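Local coordinates for exopolysaccharide biosynthesis protein (Pantoea stewartii subsp. stewartii DC283, PDB 6TGF), which modifies the exopolysaccharide glycan of the bacterial biofilm, probably as a hydrolase with a fold like that of bacteriophage tailspikes, at residues Leu373-Cys381 / Ala398-Trp408; Pro613-Ala621 / Pro669-Gln678. All coordinates share one frame; numbering follows the deposited sequence.

Contact 1. Residues Leu373-Cys381 / Ala398-Trp408; sequences LSLLDTLDC and AGWSGQKKGNW. With EDO (1,2-ethanediol), chain L.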
ATOM      1  N   LEU B 373      -0.770  -3.588 -22.461  1.00 30.59           N
ATOM      2  CA  LEU B 373      -1.230  -4.788 -21.709  1.00 30.32           C
ATOM      3  C   LEU B 373      -2.686  -5.087 -22.077  1.00 30.41           C
ATOM      4  O   LEU B 373      -3.515  -4.160 -22.002  1.00 30.41           O
ATOM      5  CB  LEU B 373      -1.087  -4.536 -20.204  1.00 30.11           C
ATOM      6  CG  LEU B 373       0.340  -4.524 -19.659  1.00 30.01           C
ATOM      7  CD1 LEU B 373       0.362  -4.045 -18.215  1.00 29.81           C
ATOM      8  CD2 LEU B 373       0.985  -5.899 -19.771  1.00 29.97           C
ATOM      9  N   SER B 374      -2.972  -6.337 -22.455  1.00 30.52           N
ATOM     10  CA  SER B 374      -4.322  -6.843 -22.821  1.00 30.77           C
ATOM     11  C   SER B 374      -4.653  -8.077 -21.971  1.00 30.68           C
ATOM     12  O   SER B 374      -3.961  -9.100 -22.133  1.00 30.83           O
ATOM     13  CB  SER B 374      -4.397  -7.151 -24.294  1.00 31.10           C
ATOM     14  OG  SER B 374      -5.688  -7.627 -24.647  1.00 31.38           O
ATOM     15  N   LEU B 375      -5.666  -7.972 -21.102  1.00 30.53           N
ATOM     16  CA  LEU B 375      -6.094  -9.043 -20.161  1.00 30.46           C
ATOM     17  C   LEU B 375      -7.532  -9.468 -20.483  1.00 30.82           C
ATOM     18  O   LEU B 375      -8.283  -8.649 -21.044  1.00 30.98           O
ATOM     19  CB  LEU B 375      -5.976  -8.523 -18.723  1.00 30.10           C
ATOM     20  CG  LEU B 375      -4.620  -7.928 -18.340  1.00 29.77           C
ATOM     21  CD1 LEU B 375      -4.639  -7.421 -16.908  1.00 29.60           C
ATOM     22  CD2 LEU B 375      -3.498  -8.938 -18.529  1.00 29.73           C
ATOM     23  N   LEU B 376      -7.894 -10.706 -20.132  1.00 31.08           N
ATOM     24  CA  LEU B 376      -9.219 -11.313 -20.430  1.00 31.48           C
ATOM     25  C   LEU B 376      -9.760 -12.023 -19.182  1.00 31.51           C
ATOM     26  O   LEU B 376      -8.988 -12.755 -18.539  1.00 31.48           O
ATOM     27  CB  LEU B 376      -9.058 -12.291 -21.598  1.00 31.74           C
ATOM     28  CG  LEU B 376     -10.353 -12.884 -22.152  1.00 32.22           C
ATOM     29  CD1 LEU B 376     -11.254 -11.803 -22.731  1.00 32.36           C
ATOM     30  CD2 LEU B 376     -10.049 -13.941 -23.202  1.00 32.55           C
ATOM     31  N   ASP B 377     -11.041 -11.808 -18.865  1.00 31.70           N
ATOM     32  CA  ASP B 377     -11.763 -12.462 -17.740  1.00 31.83           C
ATOM     33  C   ASP B 377     -10.911 -12.367 -16.469  1.00 31.54           C
ATOM     34  O   ASP B 377     -10.684 -13.409 -15.817  1.00 31.60           O
ATOM     35  CB  ASP B 377     -12.101 -13.915 -18.082  1.00 32.32           C
ATOM     36  CG  ASP B 377     -13.005 -14.072 -19.292  1.00 32.79           C
ATOM     37  OD1 ASP B 377     -13.787 -13.143 -19.570  1.00 32.68           O
ATOM     38  OD2 ASP B 377     -12.917 -15.129 -19.945  1.00 33.35           O
ATOM     39  N   THR B 378     -10.455 -11.158 -16.138  1.00 31.18           N
ATOM     40  CA  THR B 378      -9.570 -10.872 -14.977  1.00 30.84           C
ATOM     41  C   THR B 378     -10.315 -11.192 -13.676  1.00 30.94           C
ATOM     42  O   THR B 378     -11.456 -10.715 -13.516  1.00 31.11           O
ATOM     43  CB  THR B 378      -9.085  -9.417 -15.007  1.00 30.47           C
ATOM     44  OG1 THR B 378      -8.350  -9.229 -16.216  1.00 30.46           O
ATOM     45  CG2 THR B 378      -8.220  -9.062 -13.820  1.00 30.21           C
ATOM     46  N   LEU B 379      -9.685 -11.973 -12.793  1.00 30.92           N
ATOM     47  CA  LEU B 379     -10.192 -12.294 -11.432  1.00 31.02           C
ATOM     48  C   LEU B 379      -9.487 -11.417 -10.393  1.00 30.91           C
ATOM     49  O   LEU B 379     -10.097 -11.156  -9.340  1.00 31.08           O
ATOM     50  CB  LEU B 379      -9.958 -13.780 -11.144  1.00 31.17           C
ATOM     51  CG  LEU B 379     -10.847 -14.750 -11.918  1.00 31.44           C
ATOM     52  CD1 LEU B 379     -10.443 -16.187 -11.637  1.00 31.66           C
ATOM     53  CD2 LEU B 379     -12.315 -14.537 -11.583  1.00 31.66           C
ATOM     54  N   ASP B 380      -8.248 -11.002 -10.674  1.00 30.91           N
ATOM     55  CA  ASP B 380      -7.412 -10.149  -9.785  1.00 30.81           C
ATOM     56  C   ASP B 380      -6.254  -9.576 -10.610  1.00 30.48           C
ATOM     57  O   ASP B 380      -5.512 -10.375 -11.215  1.00 30.48           O
ATOM     58  CB  ASP B 380      -6.911 -10.947  -8.578  1.00 31.21           C
ATOM     59  CG  ASP B 380      -6.191 -10.113  -7.532  1.00 31.46           C
ATOM     60  OD1 ASP B 380      -6.870  -9.324  -6.843  1.00 31.65           O
ATOM     61  OD2 ASP B 380      -4.955 -10.257  -7.416  1.00 31.77           O
ATOM     62  N   CYS B 381      -6.121  -8.246 -10.644  1.00 30.10           N
ATOM     63  CA  CYS B 381      -5.076  -7.517 -11.413  1.00 29.79           C
ATOM     64  C   CYS B 381      -4.459  -6.423 -10.537  1.00 29.49           C
ATOM     65  O   CYS B 381      -5.179  -5.463 -10.200  1.00 29.76           O
ATOM     66  CB  CYS B 381      -5.658  -6.910 -12.683  1.00 29.85           C
ATOM     67  SG  CYS B 381      -4.453  -6.012 -13.694  1.00 29.91           S
ATOM     68  N   ALA B 398      -8.389  -4.388 -20.461  1.00 35.76           N
ATOM     69  CA  ALA B 398      -8.975  -5.647 -19.943  1.00 36.57           C
ATOM     70  C   ALA B 398     -10.396  -5.812 -20.494  1.00 37.65           C
ATOM     71  O   ALA B 398     -11.194  -4.859 -20.367  1.00 37.76           O
ATOM     72  CB  ALA B 398      -8.957  -5.649 -18.434  1.00 36.29           C
ATOM     73  N   GLY B 399     -10.682  -6.972 -21.092  1.00 38.85           N
ATOM     74  CA  GLY B 399     -12.000  -7.332 -21.650  1.00 40.15           C
ATOM     75  C   GLY B 399     -12.501  -8.649 -21.086  1.00 41.24           C
ATOM     76  O   GLY B 399     -11.897  -9.145 -20.113  1.00 41.20           O
ATOM     77  N   TRP B 400     -13.564  -9.200 -21.678  1.00 42.77           N
ATOM     78  CA  TRP B 400     -14.244 -10.443 -21.224  1.00 44.00           C
ATOM     79  C   TRP B 400     -14.666 -11.278 -22.438  1.00 45.70           C
ATOM     80  O   TRP B 400     -14.709 -10.719 -23.551  1.00 45.96           O
ATOM     81  CB  TRP B 400     -15.441 -10.098 -20.330  1.00 43.90           C
ATOM     82  CG  TRP B 400     -16.403  -9.143 -20.967  1.00 43.86           C
ATOM     83  CD1 TRP B 400     -17.450  -9.453 -21.783  1.00 44.23           C
ATOM     84  CD2 TRP B 400     -16.391  -7.709 -20.855  1.00 43.55           C
ATOM     85  NE1 TRP B 400     -18.097  -8.314 -22.180  1.00 44.28           N
ATOM     86  CE2 TRP B 400     -17.469  -7.228 -21.628  1.00 43.77           C
ATOM     87  CE3 TRP B 400     -15.582  -6.789 -20.179  1.00 43.10           C
ATOM     88  CZ2 TRP B 400     -17.757  -5.868 -21.737  1.00 43.61           C
ATOM     89  CZ3 TRP B 400     -15.867  -5.446 -20.289  1.00 42.96           C
ATOM     90  CH2 TRP B 400     -16.938  -4.993 -21.059  1.00 43.22           C
ATOM     91  N   SER B 401     -14.975 -12.561 -22.221  1.00 47.66           N
ATOM     92  CA  SER B 401     -15.248 -13.568 -23.283  1.00 49.53           C
ATOM     93  C   SER B 401     -16.754 -13.740 -23.518  1.00 51.71           C
ATOM     94  O   SER B 401     -17.149 -13.837 -24.695  1.00 52.08           O
ATOM     95  CB  SER B 401     -14.597 -14.887 -22.956  1.00 49.29           C
ATOM     96  OG  SER B 401     -14.687 -15.164 -21.568  1.00 48.88           O
ATOM     97  N   GLY B 402     -17.557 -13.788 -22.449  1.00 54.24           N
ATOM     98  CA  GLY B 402     -18.998 -14.105 -22.503  1.00 56.90           C
ATOM     99  C   GLY B 402     -19.799 -13.023 -23.205  1.00 59.33           C
ATOM    100  O   GLY B 402     -19.734 -11.859 -22.766  1.00 59.11           O
ATOM    101  N   GLN B 403     -20.536 -13.398 -24.255  1.00 62.90           N
ATOM    102  CA  GLN B 403     -21.415 -12.487 -25.034  1.00 65.50           C
ATOM    103  C   GLN B 403     -22.666 -12.167 -24.209  1.00 67.09           C
ATOM    104  O   GLN B 403     -23.072 -10.990 -24.189  1.00 67.40           O
ATOM    105  CB  GLN B 403     -21.777 -13.109 -26.383  1.00 66.72           C
ATOM    106  CG  GLN B 403     -20.719 -12.889 -27.454  1.00 67.20           C
ATOM    107  CD  GLN B 403     -19.430 -13.617 -27.160  1.00 67.34           C
ATOM    108  OE1 GLN B 403     -19.401 -14.838 -27.023  1.00 68.11           O
ATOM    109  NE2 GLN B 403     -18.342 -12.869 -27.067  1.00 66.90           N
ATOM    110  N   LYS B 404     -23.242 -13.176 -23.546  1.00 68.91           N
ATOM    111  CA  LYS B 404     -24.489 -13.033 -22.751  1.00 70.26           C
ATOM    112  C   LYS B 404     -24.146 -12.419 -21.389  1.00 69.69           C
ATOM    113  O   LYS B 404     -22.964 -12.466 -20.992  1.00 69.21           O
ATOM    114  CB  LYS B 404     -25.203 -14.383 -22.620  1.00 72.02           C
ATOM    115  CG  LYS B 404     -25.006 -15.127 -21.304  1.00 72.68           C
ATOM    116  CD  LYS B 404     -26.153 -16.054 -20.968  1.00 73.88           C
ATOM    117  CE  LYS B 404     -27.506 -15.373 -21.036  1.00 74.71           C
ATOM    118  NZ  LYS B 404     -28.619 -16.321 -20.806  1.00 75.67           N
ATOM    119  N   LYS B 405     -25.160 -11.896 -20.696  1.00 69.71           N
ATOM    120  CA  LYS B 405     -25.017 -11.160 -19.414  1.00 68.98           C
ATOM    121  C   LYS B 405     -24.970 -12.158 -18.254  1.00 67.91           C
ATOM    122  O   LYS B 405     -25.890 -12.153 -17.412  1.00 68.15           O
ATOM    123  CB  LYS B 405     -26.182 -10.188 -19.229  1.00 69.65           C
ATOM    124  CG  LYS B 405     -25.966  -9.175 -18.119  1.00 69.42           C
ATOM    125  CD  LYS B 405     -25.735  -7.789 -18.636  1.00 69.29           C
ATOM    126  CE  LYS B 405     -27.023  -7.103 -19.023  1.00 69.58           C
ATOM    127  NZ  LYS B 405     -26.791  -5.674 -19.319  1.00 69.27           N
ATOM    128  N   GLY B 406     -23.926 -12.979 -18.217  1.00 66.32           N
ATOM    129  CA  GLY B 406     -23.694 -13.977 -17.161  1.00 65.03           C
ATOM    130  C   GLY B 406     -22.303 -14.556 -17.287  1.00 63.59           C
ATOM    131  O   GLY B 406     -21.648 -14.314 -18.321  1.00 63.55           O
ATOM    132  N   ASN B 407     -21.863 -15.287 -16.265  1.00 61.93           N
ATOM    133  CA  ASN B 407     -20.556 -15.989 -16.246  1.00 60.36           C
ATOM    134  C   ASN B 407     -19.432 -14.949 -16.409  1.00 57.84           C
ATOM    135  O   ASN B 407     -19.155 -14.237 -15.418  1.00 57.45           O
ATOM    136  CB  ASN B 407     -20.555 -17.126 -17.275  1.00 61.20           C
ATOM    137  CG  ASN B 407     -19.959 -18.412 -16.742  1.00 61.77           C
ATOM    138  OD1 ASN B 407     -19.525 -18.478 -15.594  1.00 61.86           O
ATOM    139  ND2 ASN B 407     -19.948 -19.448 -17.564  1.00 62.05           N
ATOM    140  N   TRP B 408     -18.823 -14.850 -17.597  1.00 55.03           N
ATOM    141  CA  TRP B 408     -17.636 -13.995 -17.874  1.00 52.58           C
ATOM    142  C   TRP B 408     -18.051 -12.777 -18.705  1.00 50.40           C
ATOM    143  O   TRP B 408     -17.831 -12.790 -19.928  1.00 50.32           O
ATOM    144  CB  TRP B 408     -16.548 -14.826 -18.563  1.00 52.89           C
ATOM    145  CG  TRP B 408     -16.331 -16.144 -17.890  1.00 53.34           C
ATOM    146  CD1 TRP B 408     -16.929 -17.333 -18.194  1.00 53.89           C
ATOM    147  CD2 TRP B 408     -15.489 -16.397 -16.752  1.00 53.13           C
ATOM    148  NE1 TRP B 408     -16.501 -18.312 -17.340  1.00 53.87           N
ATOM    149  CE2 TRP B 408     -15.618 -17.769 -16.444  1.00 53.44           C
ATOM    150  CE3 TRP B 408     -14.635 -15.606 -15.974  1.00 52.46           C
ATOM    151  CZ2 TRP B 408     -14.921 -18.361 -15.391  1.00 53.25           C
ATOM    152  CZ3 TRP B 408     -13.946 -16.193 -14.936  1.00 52.49           C
ATOM    153  CH2 TRP B 408     -14.089 -17.552 -14.651  1.00 52.87           C
TER
HETATM  154  C1  EDO L 809     -10.602 -14.100  -6.270  1.00 72.93           C
HETATM  155  O1  EDO L 809      -9.752 -13.051  -5.854  1.00 72.76           O
HETATM  156  C2  EDO L 809     -11.936 -13.625  -6.707  1.00 73.17           C
HETATM  157  O2  EDO L 809     -11.880 -12.554  -7.631  1.00 73.02           O
HETATM  158  O   HOH W   1     -10.572  -8.802 -17.817  1.00 29.62           O

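Contact 2. Residues Pro613-Ala621 / Pro669-Gln678; sequences PVLDVRYVA and PDSGSHAAPQ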
ATOM      1  N   PRO B 613     -34.124  31.546  20.552  1.00 46.45           N
ATOM      2  CA  PRO B 613     -32.786  31.878  21.043  1.00 47.12           C
ATOM      3  C   PRO B 613     -32.298  33.262  20.583  1.00 47.78           C
ATOM      4  O   PRO B 613     -31.293  33.713  21.102  1.00 48.13           O
ATOM      5  CB  PRO B 613     -31.919  30.762  20.443  1.00 46.90           C
ATOM      6  CG  PRO B 613     -32.605  30.424  19.135  1.00 46.41           C
ATOM      7  CD  PRO B 613     -34.083  30.638  19.393  1.00 46.28           C
ATOM      8  N   VAL B 614     -33.013  33.895  19.643  1.00 48.19           N
ATOM      9  CA  VAL B 614     -32.635  35.192  19.003  1.00 48.78           C
ATOM     10  C   VAL B 614     -33.739  36.225  19.270  1.00 49.43           C
ATOM     11  O   VAL B 614     -34.926  35.868  19.146  1.00 49.22           O
ATOM     12  CB  VAL B 614     -32.387  35.004  17.492  1.00 48.41           C
ATOM     13  CG1 VAL B 614     -32.134  36.323  16.776  1.00 48.30           C
ATOM     14  CG2 VAL B 614     -31.247  34.031  17.232  1.00 48.27           C
ATOM     15  N   LEU B 615     -33.345  37.457  19.616  1.00 50.68           N
ATOM     16  CA  LEU B 615     -34.252  38.614  19.863  1.00 51.36           C
ATOM     17  C   LEU B 615     -34.238  39.563  18.659  1.00 51.97           C
ATOM     18  O   LEU B 615     -35.322  40.050  18.285  1.00 52.36           O
ATOM     19  CB  LEU B 615     -33.801  39.353  21.127  1.00 51.69           C
ATOM     20  CG  LEU B 615     -33.835  38.550  22.428  1.00 51.88           C
ATOM     21  CD1 LEU B 615     -33.429  39.427  23.601  1.00 52.37           C
ATOM     22  CD2 LEU B 615     -35.207  37.942  22.676  1.00 51.52           C
ATOM     23  N   ASP B 616     -33.053  39.829  18.097  1.00 52.71           N
ATOM     24  CA  ASP B 616     -32.834  40.791  16.982  1.00 53.32           C
ATOM     25  C   ASP B 616     -31.859  40.185  15.966  1.00 53.32           C
ATOM     26  O   ASP B 616     -31.053  39.316  16.358  1.00 53.47           O
ATOM     27  CB  ASP B 616     -32.300  42.130  17.499  1.00 54.20           C
ATOM     28  CG  ASP B 616     -33.380  43.097  17.950  1.00 54.70           C
ATOM     29  OD1 ASP B 616     -34.154  43.555  17.085  1.00 54.92           O
ATOM     30  OD2 ASP B 616     -33.437  43.386  19.162  1.00 55.33           O
ATOM     31  N   VAL B 617     -31.941  40.640  14.713  1.00 53.24           N
ATOM     32  CA  VAL B 617     -31.001  40.288  13.608  1.00 53.14           C
ATOM     33  C   VAL B 617     -30.667  41.570  12.837  1.00 53.43           C
ATOM     34  O   VAL B 617     -31.613  42.269  12.419  1.00 53.52           O
ATOM     35  CB  VAL B 617     -31.595  39.215  12.675  1.00 52.56           C
ATOM     36  CG1 VAL B 617     -30.695  38.931  11.481  1.00 52.45           C
ATOM     37  CG2 VAL B 617     -31.909  37.928  13.418  1.00 52.32           C
ATOM     38  N   ARG B 618     -29.374  41.860  12.672  1.00 53.85           N
ATOM     39  CA  ARG B 618     -28.852  42.949  11.806  1.00 54.21           C
ATOM     40  C   ARG B 618     -27.818  42.346  10.849  1.00 53.83           C
ATOM     41  O   ARG B 618     -27.241  41.296  11.194  1.00 53.25           O
ATOM     42  CB  ARG B 618     -28.250  44.074  12.651  1.00 55.03           C
ATOM     43  CG  ARG B 618     -29.205  44.648  13.689  1.00 55.48           C
ATOM     44  CD  ARG B 618     -28.638  45.870  14.383  1.00 56.23           C
ATOM     45  NE  ARG B 618     -28.706  47.052  13.531  1.00 56.61           N
ATOM     46  CZ  ARG B 618     -29.716  47.920  13.494  1.00 56.54           C
ATOM     47  NH1 ARG B 618     -30.773  47.767  14.275  1.00 56.38           N
ATOM     48  NH2 ARG B 618     -29.660  48.953  12.670  1.00 56.86           N
ATOM     49  N   TYR B 619     -27.611  42.978   9.691  1.00 53.78           N
ATOM     50  CA  TYR B 619     -26.655  42.525   8.649  1.00 53.86           C
ATOM     51  C   TYR B 619     -25.928  43.732   8.046  1.00 54.61           C
ATOM     52  O   TYR B 619     -26.383  44.879   8.229  1.00 54.75           O
ATOM     53  CB  TYR B 619     -27.376  41.701   7.577  1.00 53.29           C
ATOM     54  CG  TYR B 619     -28.317  42.484   6.698  1.00 53.10           C
ATOM     55  CD1 TYR B 619     -29.631  42.707   7.077  1.00 52.95           C
ATOM     56  CD2 TYR B 619     -27.898  43.001   5.483  1.00 53.21           C
ATOM     57  CE1 TYR B 619     -30.502  43.426   6.274  1.00 53.06           C
ATOM     58  CE2 TYR B 619     -28.755  43.723   4.670  1.00 53.30           C
ATOM     59  CZ  TYR B 619     -30.064  43.935   5.065  1.00 53.21           C
ATOM     60  OH  TYR B 619     -30.914  44.646   4.268  1.00 53.38           O
ATOM     61  N   VAL B 620     -24.819  43.458   7.353  1.00 55.04           N
ATOM     62  CA  VAL B 620     -23.965  44.460   6.652  1.00 55.81           C
ATOM     63  C   VAL B 620     -23.652  43.918   5.254  1.00 56.21           C
ATOM     64  O   VAL B 620     -22.806  43.008   5.151  1.00 56.35           O
ATOM     65  CB  VAL B 620     -22.679  44.757   7.449  1.00 56.15           C
ATOM     66  CG1 VAL B 620     -21.731  45.672   6.689  1.00 56.54           C
ATOM     67  CG2 VAL B 620     -22.987  45.335   8.822  1.00 56.27           C
ATOM     68  N   ALA B 621     -24.325  44.449   4.230  1.00 56.87           N
ATOM     69  CA  ALA B 621     -24.103  44.131   2.801  1.00 57.21           C
ATOM     70  C   ALA B 621     -23.402  45.318   2.130  1.00 57.94           C
ATOM     71  O   ALA B 621     -24.104  46.177   1.562  1.00 58.30           O
ATOM     72  CB  ALA B 621     -25.418  43.802   2.140  1.00 56.95           C
ATOM     73  N   PRO B 669     -23.005  44.949  16.139  1.00 59.63           N
ATOM     74  CA  PRO B 669     -22.998  45.441  14.763  1.00 60.32           C
ATOM     75  C   PRO B 669     -22.891  46.972  14.728  1.00 61.72           C
ATOM     76  O   PRO B 669     -23.478  47.620  15.580  1.00 61.98           O
ATOM     77  CB  PRO B 669     -24.333  44.959  14.176  1.00 59.52           C
ATOM     78  CG  PRO B 669     -25.222  44.744  15.382  1.00 59.23           C
ATOM     79  CD  PRO B 669     -24.294  44.345  16.511  1.00 59.40           C
ATOM     80  N   ASP B 670     -22.140  47.496  13.755  1.00 63.07           N
ATOM     81  CA  ASP B 670     -21.927  48.952  13.533  1.00 64.18           C
ATOM     82  C   ASP B 670     -23.300  49.628  13.429  1.00 63.99           C
ATOM     83  O   ASP B 670     -24.192  49.038  12.794  1.00 63.51           O
ATOM     84  CB  ASP B 670     -21.069  49.191  12.287  1.00 64.73           C
ATOM     85  CG  ASP B 670     -20.188  50.426  12.362  1.00 65.74           C
ATOM     86  OD1 ASP B 670     -20.732  51.522  12.594  1.00 66.62           O
ATOM     87  OD2 ASP B 670     -18.962  50.277  12.192  1.00 66.02           O
ATOM     88  N   SER B 671     -23.456  50.813  14.030  1.00 64.49           N
ATOM     89  CA  SER B 671     -24.719  51.601  14.077  1.00 64.35           C
ATOM     90  C   SER B 671     -25.346  51.723  12.680  1.00 63.83           C
ATOM     91  O   SER B 671     -26.585  51.833  12.604  1.00 63.42           O
ATOM     92  CB  SER B 671     -24.483  52.959  14.690  1.00 65.16           C
ATOM     93  OG  SER B 671     -24.324  52.861  16.096  1.00 65.38           O
ATOM     94  N   GLY B 672     -24.526  51.704  11.621  1.00 63.69           N
ATOM     95  CA  GLY B 672     -24.968  51.786  10.214  1.00 63.36           C
ATOM     96  C   GLY B 672     -25.429  50.450   9.648  1.00 62.60           C
ATOM     97  O   GLY B 672     -25.814  50.429   8.461  1.00 62.74           O
ATOM     98  N   SER B 673     -25.390  49.373  10.442  1.00 61.91           N
ATOM     99  CA  SER B 673     -25.881  48.018  10.068  1.00 61.02           C
ATOM    100  C   SER B 673     -27.396  48.062   9.828  1.00 60.24           C
ATOM    101  O   SER B 673     -28.081  48.843  10.519  1.00 59.93           O
ATOM    102  CB  SER B 673     -25.525  46.993  11.116  1.00 60.74           C
ATOM    103  OG  SER B 673     -26.094  47.337  12.372  1.00 60.57           O
ATOM    104  N   HIS B 674     -27.891  47.247   8.891  1.00 59.42           N
ATOM    105  CA  HIS B 674     -29.322  47.173   8.489  1.00 58.86           C
ATOM    106  C   HIS B 674     -30.033  46.111   9.335  1.00 57.51           C
ATOM    107  O   HIS B 674     -29.565  44.958   9.344  1.00 57.28           O
ATOM    108  CB  HIS B 674     -29.454  46.880   6.987  1.00 59.29           C
ATOM    109  CG  HIS B 674     -28.533  47.674   6.120  1.00 60.32           C
ATOM    110  ND1 HIS B 674     -28.417  49.047   6.227  1.00 61.00           N
ATOM    111  CD2 HIS B 674     -27.698  47.298   5.128  1.00 60.88           C
ATOM    112  CE1 HIS B 674     -27.543  49.482   5.340  1.00 61.56           C
ATOM    113  NE2 HIS B 674     -27.088  48.427   4.653  1.00 61.47           N
ATOM    114  N   ALA B 675     -31.121  46.487  10.015  1.00 56.53           N
ATOM    115  CA  ALA B 675     -31.954  45.586  10.846  1.00 55.47           C
ATOM    116  C   ALA B 675     -32.794  44.683   9.933  1.00 54.45           C
ATOM    117  O   ALA B 675     -33.443  45.211   9.010  1.00 54.35           O
ATOM    118  CB  ALA B 675     -32.827  46.389  11.777  1.00 55.37           C
ATOM    119  N   ALA B 676     -32.774  43.371  10.188  1.00 53.37           N
ATOM    120  CA  ALA B 676     -33.556  42.351   9.452  1.00 52.32           C
ATOM    121  C   ALA B 676     -35.001  42.374   9.947  1.00 51.40           C
ATOM    122  O   ALA B 676     -35.245  42.205  11.141  1.00 51.00           O
ATOM    123  CB  ALA B 676     -32.931  40.990   9.632  1.00 52.30           C
ATOM    124  N   PRO B 677     -36.000  42.596   9.059  1.00 50.53           N
ATOM    125  CA  PRO B 677     -37.408  42.601   9.461  1.00 49.92           C
ATOM    126  C   PRO B 677     -37.865  41.255  10.044  1.00 49.09           C
ATOM    127  O   PRO B 677     -37.551  40.231   9.464  1.00 48.88           O
ATOM    128  CB  PRO B 677     -38.183  42.886   8.163  1.00 50.08           C
ATOM    129  CG  PRO B 677     -37.158  43.485   7.222  1.00 50.43           C
ATOM    130  CD  PRO B 677     -35.834  42.867   7.623  1.00 50.54           C
ATOM    131  N   GLN B 678     -38.594  41.298  11.162  1.00 48.45           N
ATOM    132  CA  GLN B 678     -39.179  40.109  11.840  1.00 47.74           C
ATOM    133  C   GLN B 678     -40.463  39.711  11.106  1.00 46.95           C
ATOM    134  O   GLN B 678     -41.462  40.440  11.236  1.00 47.08           O
ATOM    135  CB  GLN B 678     -39.469  40.413  13.311  1.00 47.93           C
ATOM    136  CG  GLN B 678     -38.244  40.857  14.094  1.00 48.26           C
ATOM    137  CD  GLN B 678     -38.574  41.297  15.497  1.00 48.38           C
ATOM    138  OE1 GLN B 678     -38.071  42.311  15.980  1.00 48.75           O
ATOM    139  NE2 GLN B 678     -39.425  40.537  16.166  1.00 48.24           N
TER
HETATM  140  O   HOH W   2     -34.411  42.765  13.777  1.00 40.37           O

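Contact 1. Residues Leu373-Cys381 / Ala398-Trp408
L375 pairs with A398, and L376 with G399, where two successive rungs of the parallel beta-helix lie side by side, and the contact continues into the loops after both strands. The ladder is parallel: G399 N donates to L375 O (2.9 Å), and D377 N to G399 O at 3.1 Å. A water carries the ladder one step further, accepting from T378 N and donating to G399 O. On one face of this pairing the small methyl of A398 lies beside L375, CB to CB 4.2 Å. On the other, L376 swings CG anti to its own backbone N (chi1 -173°), and L376 CD1 reaches the start of the neighbouring loop, 3.5 Å from W400 C.

Beyond the strands, D377 is the residue most covered by the other segment. Its backbone adopts left-handed helical angles, and its carboxylate faces the loop of the next rung. S401 N meets D377 OD1 on the syn side at 3.0 Å, 19° out of the carboxylate plane. A carboxylate suits the site because one oxygen can take S401 N while the other lies toward the S401 hydroxyl. W408 comes across D377 at about a right angle, with W408 CE3 3.7 Å from D377 CB. The edge of the same indole meets L379: L379 CD2 lies 4.1 Å from W408 CZ3.

Both strands are interior members of one parallel sheet, 373-378 between 346-350 and 396-399, which is followed by 430-431. Inside the coil, L373 and L375 pack on F358 of strand 356-366, A398 touches L432, and T378 rests on I414 of strand 414-422.

Contact 2. Residues Pro613-Ala621 / Pro669-Gln678
The Y619 ring takes CB of H674 over one face, 3.8 Å from H674 CB to the ring centroid, a CH-pi contact. Toward that face the imidazole of H674 turns its edge in an offset edge-to-face pair, centroids 5.4 Å apart and planes at 66°, while Y619 CE2 lies in the plane of the imidazole. The other flat group is the guanidinium of R618: the methyl of A675 lies over one face, offset toward the rim, and S673 occupies the edge.

R618 grips S673 side-on: R618 NE donates to S673 OG (2.9 Å), nearly in the guanidinium plane, and R618 NH2 to S673 O (2.7 Å) from above the carbonyl plane. A bend at chi3 (76°) turns the guanidinium, on an arm reaching across from its strand, so that NE and NH2 both face S673. S673 OG donates to D670 O, which also accepts S673 N and so closes the type I turn 670-673; a serine suits the place because one hydroxyl can accept from the arginine and donate to the turn.

Between the face carrying R618 and A675 and that carrying Y619 and H674 runs an antiparallel ladder. Y619 and H674 form a hydrogen-bonded pair, Y619 N to H674 O 2.8 Å and H674 N to Y619 O 2.9 Å; R618 and A675 form the adjoining non-hydrogen-bonded pair. A676 N then bonds V617 O, and the small A676 methyl fits against V617 CG1.

Within this chain, strand 674-675 is an edge strand of an antiparallel sheet, with 614-620 between it and 626-633. V617 and Y619 face strand 602-610, and R618 meets W544 of strand 543-551. Y619 also packs on D574 of the third subunit, and Q678 O accepts a hydrogen bond from N684 of the second subunit.

Contact 1 closes before contact 2 opens along the chain, and the two lie in different parts of this elongated protein, with centres 65 Å and nearest atoms about 53 Å apart. They share no strand or sheet. Residues 373-381 and 398-408 belong to the parallel beta-helix, near the middle of the chain, where short sequence separation between segments reflects one rung following another. Residues 613-621 and 669-678 belong to an antiparallel sheet farther toward the C-terminus, closed by segments more distant in sequence. No other chain touches contact 1, whereas both other subunits reach contact 2, which therefore lies at an interface of the three-chain assembly.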